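Local coordinates for protein glucokinase (Streptomyces griseus, PDB 3VGL) that probably catalyses the ATP-dependent phosphorylation of D-glucose to glucose 6-phosphate, binding glucose, an ATP analogue and zinc, at residues D231-L236 against E267-P272; A43-V48 against E93-L98; A109-Y114 against A307-Q312. One frame throughout, in Å; residues are numbered along the deposited sequence.

Contact 1: D231-L236 against E267-P272; sequences DSFREL and ELVLDP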
loop_
_atom_site.group_PDB
_atom_site.type_symbol
_atom_site.label_atom_id
_atom_site.label_comp_id
_atom_site.label_asym_id
_atom_site.label_seq_id
_atom_site.Cartn_x
_atom_site.Cartn_y
_atom_site.Cartn_z
ATOM N N ASP A 231 -1.557 21.383 -8.904
ATOM C CA ASP A 231 -1.922 20.067 -8.348
ATOM C C ASP A 231 -0.795 19.026 -8.468
ATOM O O ASP A 231 -0.620 18.165 -7.585
ATOM C CB ASP A 231 -3.188 19.506 -8.993
ATOM C CG ASP A 231 -3.815 18.395 -8.164
ATOM O OD1 ASP A 231 -3.982 18.616 -6.941
ATOM O OD2 ASP A 231 -4.124 17.309 -8.721
ATOM N N SER A 232 -0.049 19.100 -9.563
ATOM C CA SER A 232 1.080 18.183 -9.790
ATOM C C SER A 232 2.191 18.429 -8.762
ATOM O O SER A 232 2.810 17.473 -8.245
ATOM C CB SER A 232 1.631 18.325 -11.207
ATOM O OG SER A 232 0.609 18.133 -12.165
ATOM N N PHE A 233 2.476 19.700 -8.487
ATOM C CA PHE A 233 3.410 20.042 -7.433
ATOM C C PHE A 233 2.915 19.573 -6.075
ATOM O O PHE A 233 3.729 19.113 -5.259
ATOM C CB PHE A 233 3.737 21.544 -7.432
ATOM C CG PHE A 233 4.848 21.903 -8.366
ATOM C CD1 PHE A 233 4.568 22.530 -9.570
ATOM C CD2 PHE A 233 6.173 21.573 -8.079
ATOM C CE1 PHE A 233 5.589 22.861 -10.465
ATOM C CE2 PHE A 233 7.208 21.902 -8.971
ATOM C CZ PHE A 233 6.910 22.542 -10.178
ATOM N N ARG A 234 1.601 19.662 -5.838
ATOM C CA ARG A 234 0.998 19.142 -4.587
ATOM C C ARG A 234 1.261 17.645 -4.424
ATOM O O ARG A 234 1.629 17.188 -3.332
ATOM C CB ARG A 234 -0.512 19.448 -4.506
ATOM C CG ARG A 234 -1.167 18.894 -3.241
ATOM C CD ARG A 234 -2.620 19.331 -3.081
ATOM N NE ARG A 234 -2.912 19.621 -1.671
ATOM C CZ ARG A 234 -2.757 20.814 -1.089
ATOM N NH1 ARG A 234 -3.038 20.966 0.198
ATOM N NH2 ARG A 234 -2.319 21.859 -1.784
ATOM N N GLU A 235 1.087 16.894 -5.515
ATOM C CA GLU A 235 1.296 15.445 -5.460
ATOM C C GLU A 235 2.779 15.129 -5.254
ATOM O O GLU A 235 3.121 14.246 -4.455
ATOM C CB GLU A 235 0.738 14.753 -6.730
ATOM C CG GLU A 235 0.855 13.231 -6.748
ATOM C CD GLU A 235 -0.077 12.516 -5.802
ATOM O OE1 GLU A 235 -1.015 13.146 -5.272
ATOM O OE2 GLU A 235 0.133 11.301 -5.575
ATOM N N LEU A 236 3.656 15.848 -5.961
ATOM C CA LEU A 236 5.111 15.672 -5.752
ATOM C C LEU A 236 5.478 15.919 -4.291
ATOM O O LEU A 236 6.207 15.139 -3.680
ATOM C CB LEU A 236 5.923 16.600 -6.665
ATOM C CG LEU A 236 7.416 16.719 -6.367
ATOM C CD1 LEU A 236 8.140 15.387 -6.605
ATOM C CD2 LEU A 236 8.022 17.827 -7.238
ATOM N N GLU A 267 11.049 28.539 -3.891
ATOM C CA GLU A 267 9.853 28.366 -3.056
ATOM C C GLU A 267 8.646 27.789 -3.786
ATOM O O GLU A 267 7.784 27.180 -3.153
ATOM C CB GLU A 267 9.489 29.680 -2.348
ATOM C CG GLU A 267 10.454 29.990 -1.215
ATOM C CD GLU A 267 10.409 28.965 -0.086
ATOM O OE1 GLU A 267 9.318 28.739 0.486
ATOM O OE2 GLU A 267 11.474 28.410 0.242
ATOM N N LEU A 268 8.605 27.921 -5.113
ATOM C CA LEU A 268 7.508 27.318 -5.889
ATOM C C LEU A 268 7.337 25.840 -5.526
ATOM O O LEU A 268 6.215 25.372 -5.307
ATOM C CB LEU A 268 7.714 27.479 -7.396
ATOM C CG LEU A 268 6.610 26.886 -8.289
ATOM C CD1 LEU A 268 5.319 27.720 -8.280
ATOM C CD2 LEU A 268 7.126 26.693 -9.714
ATOM N N VAL A 269 8.461 25.144 -5.443
ATOM C CA VAL A 269 8.484 23.724 -5.050
ATOM C C VAL A 269 8.815 23.525 -3.565
ATOM O O VAL A 269 8.272 22.618 -2.937
ATOM C CB VAL A 269 9.404 22.900 -5.997
ATOM C CG1 VAL A 269 10.861 23.347 -5.912
ATOM C CG2 VAL A 269 9.275 21.404 -5.734
ATOM N N LEU A 270 9.665 24.382 -2.989
ATOM C CA LEU A 270 10.059 24.184 -1.592
ATOM C C LEU A 270 8.924 24.419 -0.590
ATOM O O LEU A 270 8.842 23.721 0.438
ATOM C CB LEU A 270 11.287 25.020 -1.203
ATOM C CG LEU A 270 12.655 24.343 -1.217
ATOM C CD1 LEU A 270 12.751 23.284 -0.105
ATOM C CD2 LEU A 270 12.961 23.723 -2.594
ATOM N N ASP A 271 8.051 25.391 -0.865
ATOM C CA ASP A 271 6.968 25.689 0.070
ATOM C C ASP A 271 5.995 24.507 0.237
ATOM O O ASP A 271 5.758 24.092 1.370
ATOM C CB ASP A 271 6.263 27.003 -0.304
ATOM C CG ASP A 271 5.093 27.331 0.624
ATOM O OD1 ASP A 271 5.321 27.683 1.804
ATOM O OD2 ASP A 271 3.935 27.239 0.166
ATOM N N PRO A 272 5.497 23.912 -0.884
ATOM C CA PRO A 272 4.663 22.726 -0.666
ATOM C C PRO A 272 5.425 21.563 -0.040
ATOM O O PRO A 272 4.838 20.826 0.754
ATOM C CB PRO A 272 4.164 22.356 -2.072
ATOM C CG PRO A 272 4.955 23.210 -3.040
ATOM C CD PRO A 272 5.397 24.408 -2.264
#

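Contact 2: A43-V48 against E93-L98; sequences AICAAV and EQRVGL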
loop_
_atom_site.group_PDB
_atom_site.type_symbol
_atom_site.label_atom_id
_atom_site.label_comp_id
_atom_site.label_asym_id
_atom_site.label_seq_id
_atom_site.Cartn_x
_atom_site.Cartn_y
_atom_site.Cartn_z
ATOM N N ALA A 43 31.156 12.243 -24.263
ATOM C CA ALA A 43 30.485 13.459 -23.815
ATOM C C ALA A 43 31.178 14.095 -22.614
ATOM O O ALA A 43 31.242 15.318 -22.515
ATOM C CB ALA A 43 29.025 13.167 -23.486
ATOM N N ILE A 44 31.680 13.266 -21.699
ATOM C CA ILE A 44 32.461 13.778 -20.561
ATOM C C ILE A 44 33.695 14.505 -21.065
ATOM O O ILE A 44 34.018 15.592 -20.597
ATOM C CB ILE A 44 32.904 12.676 -19.591
ATOM C CG1 ILE A 44 31.692 12.061 -18.886
ATOM C CG2 ILE A 44 33.907 13.212 -18.561
ATOM C CD1 ILE A 44 32.008 10.745 -18.188
ATOM N N CYS A 45 34.378 13.902 -22.027
ATOM C CA CYS A 45 35.552 14.537 -22.610
ATOM C C CYS A 45 35.214 15.861 -23.299
ATOM O O CYS A 45 35.958 16.846 -23.154
ATOM C CB CYS A 45 36.246 13.558 -23.552
ATOM S SG CYS A 45 37.011 12.214 -22.636
ATOM N N ALA A 46 34.095 15.896 -24.022
ATOM C CA ALA A 46 33.630 17.134 -24.665
ATOM C C ALA A 46 33.269 18.206 -23.634
ATOM O O ALA A 46 33.576 19.393 -23.820
ATOM C CB ALA A 46 32.443 16.860 -25.554
ATOM N N ALA A 47 32.602 17.779 -22.562
ATOM C CA ALA A 47 32.240 18.684 -21.462
ATOM C C ALA A 47 33.458 19.270 -20.758
ATOM O O ALA A 47 33.518 20.484 -20.487
ATOM C CB ALA A 47 31.331 17.968 -20.447
ATOM N N VAL A 48 34.434 18.415 -20.460
ATOM C CA VAL A 48 35.678 18.870 -19.836
ATOM C C VAL A 48 36.395 19.862 -20.763
ATOM O O VAL A 48 36.783 20.938 -20.318
ATOM C CB VAL A 48 36.623 17.685 -19.454
ATOM C CG1 VAL A 48 38.008 18.195 -19.030
ATOM C CG2 VAL A 48 35.997 16.826 -18.363
ATOM N N GLU A 93 40.497 9.353 -16.967
ATOM C CA GLU A 93 41.893 9.744 -16.695
ATOM C C GLU A 93 42.759 9.513 -17.910
ATOM O O GLU A 93 43.565 10.367 -18.282
ATOM C CB GLU A 93 42.476 9.006 -15.488
ATOM C CG GLU A 93 42.163 9.705 -14.193
ATOM C CD GLU A 93 42.851 9.117 -12.978
ATOM O OE1 GLU A 93 43.440 8.013 -13.061
ATOM O OE2 GLU A 93 42.782 9.771 -11.921
ATOM N N GLN A 94 42.573 8.368 -18.552
ATOM C CA GLN A 94 43.423 8.041 -19.687
ATOM C C GLN A 94 43.128 8.951 -20.893
ATOM O O GLN A 94 44.016 9.206 -21.707
ATOM C CB GLN A 94 43.368 6.539 -19.999
ATOM C CG GLN A 94 42.273 6.099 -20.934
ATOM C CD GLN A 94 42.718 6.019 -22.397
ATOM O OE1 GLN A 94 41.928 5.649 -23.270
ATOM N NE2 GLN A 94 43.976 6.357 -22.666
ATOM N N ARG A 95 41.911 9.491 -20.973
ATOM C CA ARG A 95 41.556 10.394 -22.077
ATOM C C ARG A 95 41.773 11.897 -21.856
ATOM O O ARG A 95 42.128 12.606 -22.802
ATOM C CB ARG A 95 40.151 10.112 -22.586
ATOM C CG ARG A 95 40.137 8.940 -23.544
ATOM C CD ARG A 95 38.762 8.634 -24.021
ATOM N NE ARG A 95 38.247 9.656 -24.928
ATOM C CZ ARG A 95 37.065 9.560 -25.529
ATOM N NH1 ARG A 95 36.314 8.490 -25.321
ATOM N NH2 ARG A 95 36.640 10.523 -26.334
ATOM N N VAL A 96 41.570 12.383 -20.633
ATOM C CA VAL A 96 41.786 13.810 -20.351
ATOM C C VAL A 96 43.196 14.119 -19.826
ATOM O O VAL A 96 43.655 15.253 -19.924
ATOM C CB VAL A 96 40.684 14.450 -19.426
ATOM C CG1 VAL A 96 39.282 14.163 -19.965
ATOM C CG2 VAL A 96 40.818 13.991 -17.971
ATOM N N GLY A 97 43.867 13.115 -19.262
ATOM C CA GLY A 97 45.234 13.285 -18.765
ATOM C C GLY A 97 45.336 14.122 -17.503
ATOM O O GLY A 97 46.370 14.729 -17.231
ATOM N N LEU A 98 44.249 14.148 -16.732
ATOM C CA LEU A 98 44.205 14.832 -15.444
ATOM C C LEU A 98 43.712 13.836 -14.392
ATOM O O LEU A 98 43.019 12.877 -14.746
ATOM C CB LEU A 98 43.260 16.041 -15.509
ATOM C CG LEU A 98 43.656 17.285 -16.319
ATOM C CD1 LEU A 98 42.463 18.218 -16.438
ATOM C CD2 LEU A 98 44.833 18.004 -15.698
#

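Contact 3: A109-Y114 against A307-Q312; sequences AAWGEY and ADLARQ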
loop_
_atom_site.group_PDB
_atom_site.type_symbol
_atom_site.label_atom_id
_atom_site.label_comp_id
_atom_site.label_asym_id
_atom_site.label_seq_id
_atom_site.Cartn_x
_atom_site.Cartn_y
_atom_site.Cartn_z
ATOM N N ALA A 109 26.417 16.901 -4.560
ATOM C CA ALA A 109 25.509 18.028 -4.296
ATOM C C ALA A 109 25.459 18.370 -2.797
ATOM O O ALA A 109 25.489 19.549 -2.430
ATOM C CB ALA A 109 24.095 17.721 -4.829
ATOM N N ALA A 110 25.356 17.345 -1.942
ATOM C CA ALA A 110 25.361 17.550 -0.491
ATOM C C ALA A 110 26.625 18.295 -0.055
ATOM O O ALA A 110 26.564 19.284 0.705
ATOM C CB ALA A 110 25.255 16.217 0.238
ATOM N N TRP A 111 27.762 17.811 -0.542
ATOM C CA TRP A 111 29.039 18.440 -0.235
ATOM C C TRP A 111 29.078 19.903 -0.726
ATOM O O TRP A 111 29.510 20.805 0.022
ATOM C CB TRP A 111 30.192 17.599 -0.803
ATOM C CG TRP A 111 31.527 18.158 -0.422
ATOM C CD1 TRP A 111 32.398 18.828 -1.235
ATOM C CD2 TRP A 111 32.125 18.127 0.882
ATOM N NE1 TRP A 111 33.513 19.217 -0.509
ATOM C CE2 TRP A 111 33.372 18.796 0.786
ATOM C CE3 TRP A 111 31.727 17.603 2.125
ATOM C CZ2 TRP A 111 34.230 18.946 1.890
ATOM C CZ3 TRP A 111 32.576 17.753 3.218
ATOM C CH2 TRP A 111 33.821 18.416 3.085
ATOM N N GLY A 112 28.629 20.151 -1.959
ATOM C CA GLY A 112 28.608 21.528 -2.510
ATOM C C GLY A 112 27.775 22.455 -1.643
ATOM O O GLY A 112 28.175 23.573 -1.350
ATOM N N GLU A 113 26.605 21.986 -1.217
ATOM C CA GLU A 113 25.725 22.803 -0.373
ATOM C C GLU A 113 26.279 22.987 1.030
ATOM O O GLU A 113 26.107 24.049 1.645
ATOM C CB GLU A 113 24.318 22.203 -0.332
ATOM C CG GLU A 113 23.569 22.387 -1.665
ATOM C CD GLU A 113 23.282 23.858 -1.963
ATOM O OE1 GLU A 113 22.860 24.595 -1.038
ATOM O OE2 GLU A 113 23.434 24.269 -3.132
ATOM N N TYR A 114 26.951 21.959 1.537
ATOM C CA TYR A 114 27.559 22.032 2.866
ATOM C C TYR A 114 28.681 23.087 2.879
ATOM O O TYR A 114 28.776 23.927 3.789
ATOM C CB TYR A 114 28.078 20.656 3.288
ATOM C CG TYR A 114 28.921 20.728 4.530
ATOM C CD1 TYR A 114 28.350 21.028 5.768
ATOM C CD2 TYR A 114 30.292 20.544 4.457
ATOM C CE1 TYR A 114 29.139 21.124 6.911
ATOM C CE2 TYR A 114 31.086 20.642 5.584
ATOM C CZ TYR A 114 30.503 20.925 6.804
ATOM O OH TYR A 114 31.307 21.022 7.914
ATOM N N ALA A 307 33.622 19.181 -8.168
ATOM C CA ALA A 307 34.852 19.977 -8.373
ATOM C C ALA A 307 35.618 20.088 -7.062
ATOM O O ALA A 307 36.838 19.897 -7.027
ATOM C CB ALA A 307 34.518 21.360 -8.907
ATOM N N ASP A 308 34.908 20.392 -5.975
ATOM C CA ASP A 308 35.590 20.588 -4.712
ATOM C C ASP A 308 36.114 19.272 -4.157
ATOM O O ASP A 308 37.180 19.243 -3.563
ATOM C CB ASP A 308 34.719 21.318 -3.692
ATOM C CG ASP A 308 35.515 21.802 -2.499
ATOM O OD1 ASP A 308 36.320 22.767 -2.635
ATOM O OD2 ASP A 308 35.369 21.213 -1.420
ATOM N N LEU A 309 35.368 18.175 -4.354
ATOM C CA LEU A 309 35.843 16.866 -3.910
ATOM C C LEU A 309 37.096 16.417 -4.690
ATOM O O LEU A 309 37.927 15.682 -4.160
ATOM C CB LEU A 309 34.711 15.811 -3.961
ATOM C CG LEU A 309 33.624 15.976 -2.886
ATOM C CD1 LEU A 309 32.384 15.170 -3.240
ATOM C CD2 LEU A 309 34.111 15.580 -1.484
ATOM N N ALA A 310 37.238 16.881 -5.930
ATOM C CA ALA A 310 38.445 16.604 -6.715
ATOM C C ALA A 310 39.643 17.333 -6.114
ATOM O O ALA A 310 40.744 16.792 -6.078
ATOM C CB ALA A 310 38.250 17.002 -8.175
ATOM N N ARG A 311 39.405 18.556 -5.638
ATOM C CA ARG A 311 40.459 19.426 -5.087
ATOM C C ARG A 311 40.995 18.883 -3.767
ATOM O O ARG A 311 42.163 19.080 -3.444
ATOM C CB ARG A 311 39.911 20.842 -4.905
ATOM C CG ARG A 311 40.916 21.916 -4.516
ATOM C CD ARG A 311 40.450 23.265 -5.068
ATOM N NE ARG A 311 39.012 23.416 -4.868
ATOM C CZ ARG A 311 38.178 24.026 -5.708
ATOM N NH1 ARG A 311 38.635 24.579 -6.839
ATOM N NH2 ARG A 311 36.876 24.065 -5.409
ATOM N N GLN A 312 40.138 18.199 -3.010
ATOM C CA GLN A 312 40.565 17.508 -1.794
ATOM C C GLN A 312 41.027 16.061 -2.055
ATOM O O GLN A 312 40.922 15.193 -1.179
ATOM C CB GLN A 312 39.469 17.564 -0.721
ATOM C CG GLN A 312 39.609 18.766 0.226
ATOM C CD GLN A 312 38.666 19.906 -0.113
ATOM O OE1 GLN A 312 37.459 19.804 0.101
ATOM N NE2 GLN A 312 39.217 21.009 -0.621
#

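Contact 1: D231-L236 against E267-P272
With chi1 at -86°, Phe233 carries its ring off helix 227-251 toward helix 267-280, and the first torsion of Val269 (63°) sets CG2 anti to the backbone N, on the side where that ring arrives. The closest approach is Phe233 CE2 to Val269 CB at 3.8 Å, while CG2 of the valine lies 3.9 Å from Phe233 CD2, so the CD2-CE2 bond of the ring lies against CB and CG2 of the valine. The two side chains meet at about a right angle. Further round the ring, Phe233 CZ is 4.2 Å from Leu268 CD2, reached because Leu268 extends CG anti to its N and brings its CD2 methyl to the outer end of the ring, near CZ and CE1. Leu236, one turn on from Phe233, adds a lighter touch, its CD2 lying 4.1 Å from Val269 CG2. Everything that bridges the two segments is apolar, without a hydrogen bond. This is a helix-helix packing in the C-terminal lobe of the actin-like ATPase fold: helix 227-251 runs into strand 255-259, and helix 267-280 is the crossover from that strand to the parallel strand 291-294. The two short axes approach to 9.4 Å and cross at -49°. Phe233 also reaches Leu184 of helix 181-194 and Ile218, Ser219 and Ala222 of helix 215-223, so its ring fills the junction of several helices, and its side chain lies about 5 Å from the bound AMPPNP. With an alanine here, Leu268 and Val269 would probably be left without the ring they pack on, and a gap would open between the two helices. Outside the apolar strip the polar groups turn elsewhere, as when Asp231 pairs with Arg191 and Asp271 with Lys275.

Contact 2: A43-V48 against E93-L98
Cys45 projects toward helix 88-96 and puts its sulphur against two neighbouring residues there, Arg95 and Val96. The buried part is apolar. Cys45 SG lies 4.0 Å from Val96 CG1, and the same methyl meets Val48 CG1, one turn further along helix 37-52, at 4.3 Å. Val96 thus sits against both Cys45 and Val48, and with chi1 at -52° its CG1 lies beside the backbone N, anti to the carbonyl carbon, which is where this methyl can serve both. On the inner side Val48 continues onto Val7 and Val60 of the sheet, and Leu98, just past the helix end, leans on Val57 and Val60.

The outer side is open to solvent and belongs to Arg95, though its closest contacts are no longer than those inside. Its chain bends at chi3 (70°), bringing the guanidinium back over the cysteine: Cys45 SG stands over one face of the flat group, 3.7 Å from Arg95 NE and 3.9 Å from Arg95 CZ. The aliphatic root also takes part, with Arg95 CB 3.8 Å from Cys45 SG. No hydrogen bond joins the segments, and the arginine spends its charge on Asp42, a salt bridge from NH1 to the residue just ahead of Ala43. That bond probably steadies the guanidinium above the sulphur. Beyond Val96 the helix stops at Gly97, whose positive phi (72°) suits glycine, and the chain turns toward strand 100-104. Two helices lying side by side on one face of a mixed sheet ordered 29-32, 13-19, 3-9, 57-64, 100-104 are characteristic of the N-terminal lobe of the actin-like ATPase fold, to which ROK kinases belong.

Contact 3: A109-Y114 against A307-Q312
The indole of Trp111 is met over one face by Leu309 and at its edge by Asp308. Leu309 CD2 lies 3.7 Å from the centroid of the five-membered ring, almost on the ring normal, as a CH-pi contact. The branch point joins in: Leu309 CG is 3.5 Å from Trp111 CD1. At the edge, Trp111 NE1 gives its hydrogen to Asp308 OD2 at 2.9 Å, with an angle of 159° at the hydrogen. The carboxylate is turned only 21° from the ring plane and receives this bond on its anti lone pair, so the ring is gripped at its N-H edge and packed on one face. CG of Trp111 stands anti to its backbone N (chi1 -176°), which swings the indole off helix 105-116 toward helix 301-311.

Asp308 has other mates. Its OD2 forms a salt bridge with Arg115, and its OD1 takes Arg311 NH2 at 3.1 Å, in the guanidinium plane. Two arginines about one carboxylate would be expected to keep it ionised and to fix its rotation for the tryptophan. Arg311 also reaches the backbone oxygens of Gly2 and Val19. Helix 105-116 leads from the N-terminal sheet to the C-terminal one, and the chain's last helix returns to the N-terminal lobe; such paired connecting helices are characteristic of the interdomain hinge in actin-like ATPases.

Overall arrangement
From the N terminus, the chain first closes contact 2: helix 37-52 is met again by 93-98, after strand 57-64, before the N-terminal sheet is completed by strand 100-104. Helix 105-116 then opens contact 3, which closes only at the last helix and so spans nearly two hundred residues. The shorter loop of contact 1 lies wholly within that span, bringing together two helices of the C-terminal lobe. Contact 2 lies in series with both others, and none of the loops cross. Contact 1 sits across the chain's centre from both others, its centre about 38 Å from that of contact 2 and 28 Å from that of contact 3, which joins the helices connecting the lobes.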